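Local coordinates for protein adenylyltransferase (PDB 5NH2), which transfers AMP from ATP onto threonine or tyrosine side chains of host target proteins, acting as a Fic-domain virulence factor of Bartonella henselae, at residues H204-K214 with P236-E244; Y246-G257 with L260-I271. All blocks are in the same frame, centred on the assembly; numbering follows the deposited sequence.

Contact 1. Residues H204-K214 with P236-E244; sequences HLFEDISNPEK and PVMVAKEGE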
loop_
_atom_site.group_PDB
_atom_site.type_symbol
_atom_site.label_atom_id
_atom_site.label_comp_id
_atom_site.label_asym_id
_atom_site.label_seq_id
_atom_site.Cartn_x
_atom_site.Cartn_y
_atom_site.Cartn_z
ATOM N N HIS A 204 -6.768 -14.012 1.572
ATOM C CA HIS A 204 -6.619 -14.196 0.122
ATOM C C HIS A 204 -5.768 -13.075 -0.494
ATOM O O HIS A 204 -4.855 -13.339 -1.309
ATOM C CB HIS A 204 -8.015 -14.272 -0.511
ATOM C CG HIS A 204 -8.017 -14.471 -1.998
ATOM N ND1 HIS A 204 -9.128 -14.218 -2.782
ATOM C CD2 HIS A 204 -7.052 -14.910 -2.849
ATOM C CE1 HIS A 204 -8.845 -14.478 -4.050
ATOM N NE2 HIS A 204 -7.590 -14.893 -4.118
ATOM N N LEU A 205 -6.007 -11.832 -0.041
ATOM C CA LEU A 205 -5.143 -10.706 -0.376
ATOM C C LEU A 205 -3.667 -11.018 -0.091
ATOM O O LEU A 205 -2.831 -10.926 -1.002
ATOM C CB LEU A 205 -5.601 -9.456 0.392
ATOM C CG LEU A 205 -5.017 -8.095 -0.043
ATOM C CD1 LEU A 205 -5.975 -6.972 0.300
ATOM C CD2 LEU A 205 -3.716 -7.808 0.599
ATOM N N PHE A 206 -3.322 -11.360 1.177
ATOM C CA PHE A 206 -1.916 -11.646 1.541
ATOM C C PHE A 206 -1.348 -12.830 0.742
ATOM O O PHE A 206 -0.140 -12.854 0.440
ATOM C CB PHE A 206 -1.764 -11.933 3.058
ATOM C CG PHE A 206 -1.540 -10.678 3.940
ATOM C CD1 PHE A 206 -2.485 -9.620 3.977
ATOM C CD2 PHE A 206 -0.427 -10.596 4.783
ATOM C CE1 PHE A 206 -2.286 -8.504 4.800
ATOM C CE2 PHE A 206 -0.192 -9.463 5.613
ATOM C CZ PHE A 206 -1.109 -8.423 5.617
ATOM N N GLU A 207 -2.204 -13.813 0.371
ATOM C CA GLU A 207 -1.714 -14.946 -0.425
ATOM C C GLU A 207 -1.313 -14.516 -1.854
ATOM O O GLU A 207 -0.227 -14.873 -2.336
ATOM C CB GLU A 207 -2.762 -16.065 -0.455
ATOM C CG GLU A 207 -2.578 -17.072 -1.602
ATOM C CD GLU A 207 -1.476 -18.115 -1.360
ATOM O OE1 GLU A 207 -0.890 -18.190 -0.233
ATOM O OE2 GLU A 207 -1.182 -18.861 -2.336
ATOM N N ASP A 208 -2.166 -13.738 -2.528
ATOM C CA ASP A 208 -1.894 -13.321 -3.904
ATOM C C ASP A 208 -0.598 -12.514 -4.035
ATOM O O ASP A 208 0.067 -12.575 -5.083
ATOM C CB ASP A 208 -3.078 -12.494 -4.430
ATOM C CG ASP A 208 -4.252 -13.363 -4.825
ATOM O OD1 ASP A 208 -4.154 -14.606 -4.654
ATOM O OD2 ASP A 208 -5.272 -12.820 -5.299
ATOM N N ILE A 209 -0.260 -11.705 -3.022
ATOM C CA ILE A 209 0.892 -10.794 -3.098
ATOM C C ILE A 209 2.143 -11.335 -2.381
ATOM O O ILE A 209 3.138 -10.603 -2.253
ATOM C CB ILE A 209 0.518 -9.409 -2.583
ATOM C CG1 ILE A 209 0.337 -9.487 -1.065
ATOM C CG2 ILE A 209 -0.794 -8.978 -3.238
ATOM C CD1 ILE A 209 0.102 -8.123 -0.452
ATOM N N SER A 210 2.103 -12.570 -1.876
ATOM C CA SER A 210 3.253 -13.260 -1.272
ATOM C C SER A 210 3.677 -14.486 -2.076
ATOM O O SER A 210 4.864 -14.815 -2.109
ATOM C CB SER A 210 3.007 -13.650 0.199
ATOM O OG SER A 210 1.882 -14.491 0.332
ATOM N N ASN A 211 2.726 -15.305 -2.512
ATOM C CA ASN A 211 3.035 -16.435 -3.372
ATOM C C ASN A 211 3.731 -15.992 -4.661
ATOM O O ASN A 211 3.125 -15.274 -5.481
ATOM C CB ASN A 211 1.755 -17.209 -3.694
ATOM C CG ASN A 211 2.046 -18.614 -4.219
ATOM O OD1 ASN A 211 2.921 -18.794 -5.059
ATOM N ND2 ASN A 211 1.328 -19.612 -3.702
ATOM N N PRO A 212 4.980 -16.423 -4.890
ATOM C CA PRO A 212 5.704 -16.050 -6.130
ATOM C C PRO A 212 4.982 -16.408 -7.421
ATOM O O PRO A 212 4.923 -15.582 -8.353
ATOM C CB PRO A 212 7.019 -16.836 -6.015
ATOM C CG PRO A 212 7.208 -17.065 -4.514
ATOM C CD PRO A 212 5.813 -17.161 -3.921
ATOM N N GLU A 213 4.449 -17.633 -7.509
ATOM C CA GLU A 213 3.637 -18.008 -8.659
ATOM C C GLU A 213 2.490 -17.025 -8.851
ATOM O O GLU A 213 2.152 -16.671 -9.987
ATOM C CB GLU A 213 3.087 -19.429 -8.507
ATOM C CG GLU A 213 4.117 -20.493 -8.098
ATOM C CD GLU A 213 5.095 -20.820 -9.220
ATOM O OE1 GLU A 213 6.300 -20.505 -9.081
ATOM O OE2 GLU A 213 4.653 -21.374 -10.252
ATOM N N LYS A 214 1.907 -16.533 -7.760
ATOM C CA LYS A 214 0.751 -15.664 -7.970
ATOM C C LYS A 214 1.170 -14.241 -8.319
ATOM O O LYS A 214 0.545 -13.588 -9.187
ATOM C CB LYS A 214 -0.162 -15.750 -6.764
ATOM C CG LYS A 214 -0.842 -17.121 -6.756
ATOM C CD LYS A 214 -1.930 -17.273 -5.725
ATOM C CE LYS A 214 -2.313 -18.751 -5.647
ATOM N NZ LYS A 214 -3.407 -18.992 -4.712
ATOM N N PRO A 236 -12.305 -5.050 -8.382
ATOM C CA PRO A 236 -11.629 -6.207 -7.789
ATOM C C PRO A 236 -10.759 -6.911 -8.823
ATOM O O PRO A 236 -11.185 -7.156 -9.959
ATOM C CB PRO A 236 -12.792 -7.094 -7.306
ATOM C CG PRO A 236 -14.007 -6.608 -8.013
ATOM C CD PRO A 236 -13.780 -5.182 -8.405
ATOM N N VAL A 237 -9.513 -7.191 -8.427
ATOM C CA VAL A 237 -8.525 -7.933 -9.217
ATOM C C VAL A 237 -7.892 -8.951 -8.278
ATOM O O VAL A 237 -7.342 -8.578 -7.236
ATOM C CB VAL A 237 -7.440 -7.020 -9.827
ATOM C CG1 VAL A 237 -6.431 -7.821 -10.699
ATOM C CG2 VAL A 237 -8.109 -5.916 -10.659
ATOM N N MET A 238 -8.029 -10.230 -8.587
ATOM C CA MET A 238 -7.469 -11.219 -7.688
ATOM C C MET A 238 -7.175 -12.481 -8.468
ATOM O O MET A 238 -7.641 -12.677 -9.604
ATOM C CB MET A 238 -8.391 -11.536 -6.511
ATOM C CG MET A 238 -9.728 -11.950 -6.958
ATOM S SD MET A 238 -10.960 -11.637 -5.695
ATOM C CE MET A 238 -12.391 -12.201 -6.578
ATOM N N VAL A 239 -6.380 -13.322 -7.837
ATOM C CA VAL A 239 -6.001 -14.583 -8.426
ATOM C C VAL A 239 -6.976 -15.628 -7.938
ATOM O O VAL A 239 -7.301 -15.670 -6.745
ATOM C CB VAL A 239 -4.561 -14.929 -8.060
ATOM C CG1 VAL A 239 -4.252 -16.413 -8.350
ATOM C CG2 VAL A 239 -3.645 -13.996 -8.856
ATOM N N ALA A 240 -7.471 -16.448 -8.865
ATOM C CA ALA A 240 -8.410 -17.501 -8.521
ATOM C C ALA A 240 -7.902 -18.327 -7.347
ATOM O O ALA A 240 -6.719 -18.679 -7.282
ATOM C CB ALA A 240 -8.631 -18.399 -9.736
ATOM N N LYS A 241 -8.813 -18.623 -6.410
ATOM C CA LYS A 241 -8.509 -19.463 -5.250
ATOM C C LYS A 241 -8.549 -20.946 -5.611
ATOM O O LYS A 241 -9.411 -21.400 -6.373
ATOM C CB LYS A 241 -9.500 -19.212 -4.112
ATOM C CG LYS A 241 -9.626 -17.795 -3.639
ATOM C CD LYS A 241 -10.424 -17.731 -2.314
ATOM C CE LYS A 241 -9.766 -18.565 -1.191
ATOM N NZ LYS A 241 -10.137 -18.099 0.180
ATOM N N GLU A 242 -7.632 -21.709 -5.026
ATOM C CA GLU A 242 -7.564 -23.124 -5.319
ATOM C C GLU A 242 -8.868 -23.795 -4.891
ATOM O O GLU A 242 -9.295 -23.678 -3.737
ATOM C CB GLU A 242 -6.364 -23.759 -4.605
ATOM C CG GLU A 242 -4.978 -23.496 -5.219
ATOM C CD GLU A 242 -4.375 -22.160 -4.782
ATOM O OE1 GLU A 242 -4.794 -21.623 -3.730
ATOM O OE2 GLU A 242 -3.488 -21.651 -5.501
ATOM N N GLY A 243 -9.509 -24.477 -5.843
ATOM C CA GLY A 243 -10.714 -25.228 -5.602
ATOM C C GLY A 243 -11.997 -24.502 -5.939
ATOM O O GLY A 243 -13.025 -25.159 -6.096
ATOM N N GLU A 244 -11.967 -23.170 -6.047
ATOM C CA GLU A 244 -13.155 -22.382 -6.373
ATOM C C GLU A 244 -13.514 -22.466 -7.853
ATOM O O GLU A 244 -12.665 -22.695 -8.721
ATOM C CB GLU A 244 -12.948 -20.915 -6.011
ATOM C CG GLU A 244 -12.684 -20.700 -4.560
ATOM C CD GLU A 244 -13.818 -21.211 -3.719
ATOM O OE1 GLU A 244 -14.954 -20.752 -3.950
ATOM O OE2 GLU A 244 -13.578 -22.078 -2.845
HETATM O O HOH W 1 -5.395 -17.252 -5.028
#
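Asp208 and His204, one turn apart on helix 200-208, grip the backbone of Val239 at both of its polar atoms. Val239 N donates to Asp208 OD2 at 2.8 Å in a nearly straight bond (173°), reaching the carboxylate from above its plane. His204, with CG anti to its own N (chi1 -180°), extends its imidazole so that NE2 donates to Val239 O at 2.8 Å in a bent bond (145°), and the oxygen lies close to the ring plane. Over one ring face sits the aliphatic part of Lys241, its CG 3.6 Å from the centroid in a CH-pi contact; a long methylene chain suits this place because it can cover the ring while its ammonium group continues beyond.

Lys214 runs extended past Val239, CD resting 3.6 Å from CG1, and ends in a salt bridge from NZ to Glu242 OE2 (2.8 Å). A weaker bridge to Glu207 OE2 makes this a three-residue charge network. Water 1 accepts from Lys214 NZ, 2.7 Å away, and lies within hydrogen-bonding distance of Asp208 OD1 and Ala240 O.

Further out, Arg185 of helix 183-196 forms a salt bridge with Asp208 OD2, probably steadying the carboxylate, and Arg133 pairs with Glu207. The arrangement is a helix-to-edge-strand junction: polar side chains fasten strand 237-239, outermost in its sheet within this chain, to helices 200-208 and 212-227.

Contact 2. Residues Y246-G257 with L260-I271; sequences YTGTYRGAGLEG and LNVKGAYIIGNI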
loop_
_atom_site.group_PDB
_atom_site.type_symbol
_atom_site.label_atom_id
_atom_site.label_comp_id
_atom_site.label_asym_id
_atom_site.label_seq_id
_atom_site.Cartn_x
_atom_site.Cartn_y
_atom_site.Cartn_z
ATOM N N TYR A 246 -15.452 -20.398 -11.074
ATOM C CA TYR A 246 -15.840 -19.082 -11.533
ATOM C C TYR A 246 -16.506 -19.248 -12.884
ATOM O O TYR A 246 -16.144 -20.137 -13.661
ATOM C CB TYR A 246 -14.624 -18.157 -11.617
ATOM C CG TYR A 246 -13.833 -18.103 -10.324
ATOM C CD1 TYR A 246 -12.932 -19.105 -9.973
ATOM C CD2 TYR A 246 -13.988 -17.052 -9.453
ATOM C CE1 TYR A 246 -12.208 -19.052 -8.777
ATOM C CE2 TYR A 246 -13.274 -16.994 -8.263
ATOM C CZ TYR A 246 -12.385 -17.989 -7.931
ATOM O OH TYR A 246 -11.695 -17.870 -6.727
ATOM N N THR A 247 -17.512 -18.424 -13.155
ATOM C CA THR A 247 -18.162 -18.474 -14.456
ATOM C C THR A 247 -18.334 -17.065 -14.986
ATOM O O THR A 247 -19.013 -16.251 -14.363
ATOM C CB THR A 247 -19.512 -19.187 -14.395
ATOM O OG1 THR A 247 -19.354 -20.444 -13.726
ATOM C CG2 THR A 247 -19.997 -19.450 -15.810
ATOM N N GLY A 248 -17.755 -16.803 -16.150
ATOM C CA GLY A 248 -17.821 -15.476 -16.718
ATOM C C GLY A 248 -17.184 -15.402 -18.092
ATOM O O GLY A 248 -16.998 -16.409 -18.777
ATOM N N THR A 249 -16.862 -14.180 -18.486
ATOM C CA THR A 249 -16.484 -13.858 -19.854
ATOM C C THR A 249 -14.977 -13.997 -20.012
ATOM O O THR A 249 -14.213 -13.328 -19.307
ATOM C CB THR A 249 -16.941 -12.437 -20.181
ATOM O OG1 THR A 249 -18.340 -12.458 -20.483
ATOM C CG2 THR A 249 -16.150 -11.844 -21.334
ATOM N N TYR A 250 -14.554 -14.862 -20.934
ATOM C CA TYR A 250 -13.132 -15.022 -21.194
ATOM C C TYR A 250 -12.525 -13.705 -21.673
ATOM O O TYR A 250 -12.968 -13.142 -22.678
ATOM C CB TYR A 250 -12.937 -16.114 -22.234
ATOM C CG TYR A 250 -11.493 -16.461 -22.417
ATOM C CD1 TYR A 250 -10.723 -16.898 -21.346
ATOM C CD2 TYR A 250 -10.882 -16.320 -23.642
ATOM C CE1 TYR A 250 -9.384 -17.217 -21.514
ATOM C CE2 TYR A 250 -9.554 -16.637 -23.811
ATOM C CZ TYR A 250 -8.814 -17.082 -22.752
ATOM O OH TYR A 250 -7.496 -17.366 -22.948
ATOM N N ARG A 251 -11.506 -13.219 -20.959
ATOM C CA ARG A 251 -10.935 -11.892 -21.173
ATOM C C ARG A 251 -9.660 -11.919 -22.007
ATOM O O ARG A 251 -9.146 -10.862 -22.385
ATOM C CB ARG A 251 -10.676 -11.235 -19.797
ATOM C CG ARG A 251 -9.850 -9.939 -19.748
ATOM C CD ARG A 251 -10.693 -8.690 -19.975
ATOM N NE ARG A 251 -9.861 -7.524 -20.288
ATOM C CZ ARG A 251 -10.335 -6.372 -20.759
ATOM N NH1 ARG A 251 -11.642 -6.228 -20.966
ATOM N NH2 ARG A 251 -9.504 -5.361 -21.022
ATOM N N GLY A 252 -9.171 -13.092 -22.350
ATOM C CA GLY A 252 -7.913 -13.219 -23.049
ATOM C C GLY A 252 -6.814 -13.773 -22.156
ATOM O O GLY A 252 -6.984 -14.010 -20.958
ATOM N N ALA A 253 -5.665 -13.972 -22.788
ATOM C CA ALA A 253 -4.571 -14.718 -22.208
ATOM C C ALA A 253 -3.262 -14.030 -22.542
ATOM O O ALA A 253 -3.169 -13.207 -23.456
ATOM C CB ALA A 253 -4.552 -16.162 -22.723
ATOM N N GLY A 254 -2.219 -14.465 -21.861
ATOM C CA GLY A 254 -0.920 -13.848 -21.973
ATOM C C GLY A 254 0.121 -14.943 -21.898
ATOM O O GLY A 254 -0.209 -16.126 -21.953
ATOM N N LEU A 255 1.379 -14.538 -21.858
ATOM C CA LEU A 255 2.432 -15.540 -21.733
ATOM C C LEU A 255 2.220 -16.433 -20.508
ATOM O O LEU A 255 2.278 -17.657 -20.621
ATOM C CB LEU A 255 3.792 -14.858 -21.675
ATOM C CG LEU A 255 4.212 -14.329 -23.025
ATOM C CD1 LEU A 255 5.133 -13.135 -22.845
ATOM C CD2 LEU A 255 4.897 -15.479 -23.742
ATOM N N GLU A 256 2.082 -15.841 -19.311
ATOM C CA GLU A 256 1.980 -16.623 -18.071
ATOM C C GLU A 256 0.558 -16.968 -17.599
ATOM O O GLU A 256 0.332 -18.056 -17.051
ATOM C CB GLU A 256 2.781 -15.922 -16.982
ATOM C CG GLU A 256 4.266 -15.995 -17.367
ATOM C CD GLU A 256 5.192 -15.408 -16.348
ATOM O OE1 GLU A 256 5.506 -14.206 -16.459
ATOM O OE2 GLU A 256 5.605 -16.148 -15.439
ATOM N N GLY A 257 -0.424 -16.090 -17.793
ATOM C CA GLY A 257 -1.708 -16.272 -17.143
ATOM C C GLY A 257 -2.843 -15.845 -18.045
ATOM O O GLY A 257 -2.629 -15.292 -19.131
ATOM N N LEU A 260 -10.285 -13.830 -16.438
ATOM C CA LEU A 260 -11.713 -14.090 -16.481
ATOM C C LEU A 260 -12.442 -12.882 -15.894
ATOM O O LEU A 260 -11.930 -12.208 -14.987
ATOM C CB LEU A 260 -12.017 -15.344 -15.662
ATOM C CG LEU A 260 -13.258 -16.153 -15.928
ATOM C CD1 LEU A 260 -13.543 -16.109 -17.413
ATOM C CD2 LEU A 260 -12.972 -17.571 -15.476
ATOM N N ASN A 261 -13.637 -12.594 -16.399
ATOM C CA ASN A 261 -14.385 -11.420 -15.954
ATOM C C ASN A 261 -15.705 -11.868 -15.327
ATOM O O ASN A 261 -16.577 -12.388 -16.025
ATOM C CB ASN A 261 -14.614 -10.478 -17.121
ATOM C CG ASN A 261 -15.232 -9.213 -16.690
ATOM O OD1 ASN A 261 -14.799 -8.628 -15.712
ATOM N ND2 ASN A 261 -16.281 -8.784 -17.385
ATOM N N VAL A 262 -15.847 -11.706 -14.009
ATOM C CA VAL A 262 -16.981 -12.265 -13.265
ATOM C C VAL A 262 -17.700 -11.132 -12.535
ATOM O O VAL A 262 -17.199 -10.619 -11.523
ATOM C CB VAL A 262 -16.545 -13.353 -12.269
ATOM C CG1 VAL A 262 -17.748 -13.811 -11.460
ATOM C CG2 VAL A 262 -15.902 -14.553 -12.990
ATOM N N LYS A 263 -18.894 -10.778 -13.012
ATOM C CA LYS A 263 -19.684 -9.712 -12.396
ATOM C C LYS A 263 -18.830 -8.458 -12.146
ATOM O O LYS A 263 -18.902 -7.823 -11.088
ATOM C CB LYS A 263 -20.360 -10.211 -11.105
ATOM C CG LYS A 263 -21.412 -11.301 -11.373
ATOM C CD LYS A 263 -22.152 -11.780 -10.121
ATOM C CE LYS A 263 -23.106 -12.968 -10.465
ATOM N NZ LYS A 263 -24.467 -12.616 -11.034
ATOM N N GLY A 264 -18.014 -8.093 -13.140
ATOM C CA GLY A 264 -17.179 -6.916 -13.079
ATOM C C GLY A 264 -15.807 -7.124 -12.473
ATOM O O GLY A 264 -14.936 -6.275 -12.660
ATOM N N ALA A 265 -15.597 -8.214 -11.737
ATOM C CA ALA A 265 -14.301 -8.509 -11.139
ATOM C C ALA A 265 -13.357 -9.169 -12.145
ATOM O O ALA A 265 -13.788 -9.917 -13.024
ATOM C CB ALA A 265 -14.483 -9.430 -9.925
ATOM N N TYR A 266 -12.048 -8.938 -11.972
ATOM C CA TYR A 266 -11.025 -9.672 -12.733
ATOM C C TYR A 266 -10.414 -10.811 -11.896
ATOM O O TYR A 266 -9.823 -10.564 -10.831
ATOM C CB TYR A 266 -9.919 -8.735 -13.220
ATOM C CG TYR A 266 -10.369 -7.727 -14.227
ATOM C CD1 TYR A 266 -10.602 -8.095 -15.537
ATOM C CD2 TYR A 266 -10.535 -6.401 -13.877
ATOM C CE1 TYR A 266 -11.013 -7.165 -16.479
ATOM C CE2 TYR A 266 -10.931 -5.463 -14.804
ATOM C CZ TYR A 266 -11.176 -5.856 -16.098
ATOM O OH TYR A 266 -11.582 -4.933 -17.019
ATOM N N ILE A 267 -10.519 -12.043 -12.414
ATOM C CA ILE A 267 -10.010 -13.274 -11.805
ATOM C C ILE A 267 -8.844 -13.762 -12.660
ATOM O O ILE A 267 -9.042 -14.118 -13.829
ATOM C CB ILE A 267 -11.105 -14.360 -11.723
ATOM C CG1 ILE A 267 -12.424 -13.771 -11.221
ATOM C CG2 ILE A 267 -10.687 -15.477 -10.803
ATOM C CD1 ILE A 267 -12.295 -13.049 -9.859
ATOM N N ILE A 268 -7.624 -13.805 -12.088
ATOM C CA ILE A 268 -6.432 -14.253 -12.818
ATOM C C ILE A 268 -6.154 -15.710 -12.474
ATOM O O ILE A 268 -6.302 -16.129 -11.321
ATOM C CB ILE A 268 -5.189 -13.381 -12.519
ATOM C CG1 ILE A 268 -5.520 -11.883 -12.569
ATOM C CG2 ILE A 268 -4.042 -13.686 -13.520
ATOM C CD1 ILE A 268 -6.253 -11.482 -13.777
ATOM N N GLY A 269 -5.738 -16.493 -13.482
ATOM C CA GLY A 269 -5.351 -17.874 -13.267
ATOM C C GLY A 269 -4.208 -18.256 -14.167
ATOM O O GLY A 269 -3.836 -17.526 -15.097
ATOM N N ASN A 270 -3.626 -19.418 -13.878
ATOM C CA ASN A 270 -2.463 -19.903 -14.597
ATOM C C ASN A 270 -2.903 -20.533 -15.914
ATOM O O ASN A 270 -3.879 -21.284 -15.932
ATOM C CB ASN A 270 -1.740 -20.926 -13.731
ATOM C CG ASN A 270 -0.345 -21.204 -14.200
ATOM O OD1 ASN A 270 -0.124 -21.632 -15.336
ATOM N ND2 ASN A 270 0.625 -20.950 -13.321
ATOM N N ILE A 271 -2.190 -20.242 -17.012
ATOM C CA ILE A 271 -2.579 -20.797 -18.321
ATOM C C ILE A 271 -2.500 -22.326 -18.332
ATOM O O ILE A 271 -3.338 -22.987 -18.957
ATOM C CB ILE A 271 -1.721 -20.211 -19.455
ATOM C CG1 ILE A 271 -0.265 -20.473 -19.150
ATOM C CG2 ILE A 271 -1.940 -18.730 -19.606
ATOM C CD1 ILE A 271 0.596 -19.882 -20.126
#
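Thr249 and Asn261 form the antiparallel hydrogen-bonded pair that joins strands 245-253 and 257-262 into a beta hairpin, part of the mixed sheet of the intracellular delivery domain, whose family belongs to the OB clan. Thr249 N donates to Asn261 O and Asn261 N to Thr249 O, each at 3.1 Å. Gly248, with no side chain, lets its CA come to 3.4 Å from Asn261 O in a CA-H...O contact, and the strands pass closely there. Near the other end, Ile271 N reaches Glu256 O in a weak bond of 3.3 Å. A type I' turn, Val262 to Ala265, leads on to strand 265-270.

Apolar contacts fill the curve of strand 245-253. Ile267 CG2 stands over the centre of the Tyr246 ring, 3.9 Å from its centroid and 12° off the normal, a CH-pi contact in which the branched isoleucine offers a methyl to the flat face. Tyr246 CB also meets Val262 CG2 (4.1 Å) and Leu260 CD2, while its hydroxyl takes part in a hydrogen bond with Lys241 N. Leu260, its CG swung anti to N (chi1 -157°), brings CD1 alongside the neighbouring strand's backbone, 3.4 Å from Thr249 O. Ile271 packs CG2 against Gly257 C.

Arg251 meets Tyr266 mainly through its aliphatic CD, 3.8 Å from CE1 at the ring edge. Tyr266 OH lies over the guanidinium face, the two planes being 75° apart; this is not a face-on cation-pi stack.

Between these two segments hydrogen bonds are few and mostly apolar side chains bridge the rest, whereas on its other side strand 245-253 is backbone-bonded to strand 287-291, as at Tyr246 with Phe290.

The two contacts follow one another along the chain, contact 1 closing before contact 2 opens, with centres about 13 Å apart. They meet within one mixed sheet, where strand 237-239 of contact 1 runs parallel to strand 265-270 of contact 2; Met238 and Ala240 exchange probable backbone hydrogen bonds with Ile268, and Met238 packs on Ile267. Helix 212-227, whose first turn belongs to contact 1, also packs against Ile268 through Leu217 and Phe221. Contact 1 joins helices 200-208 and 212-227 to the edge of the sheet, consistent with a fixed placement of the delivery domain, and contact 2 lies among the inner strands 245-253, 257-262 and 265-270, away from the ATP-binding residues.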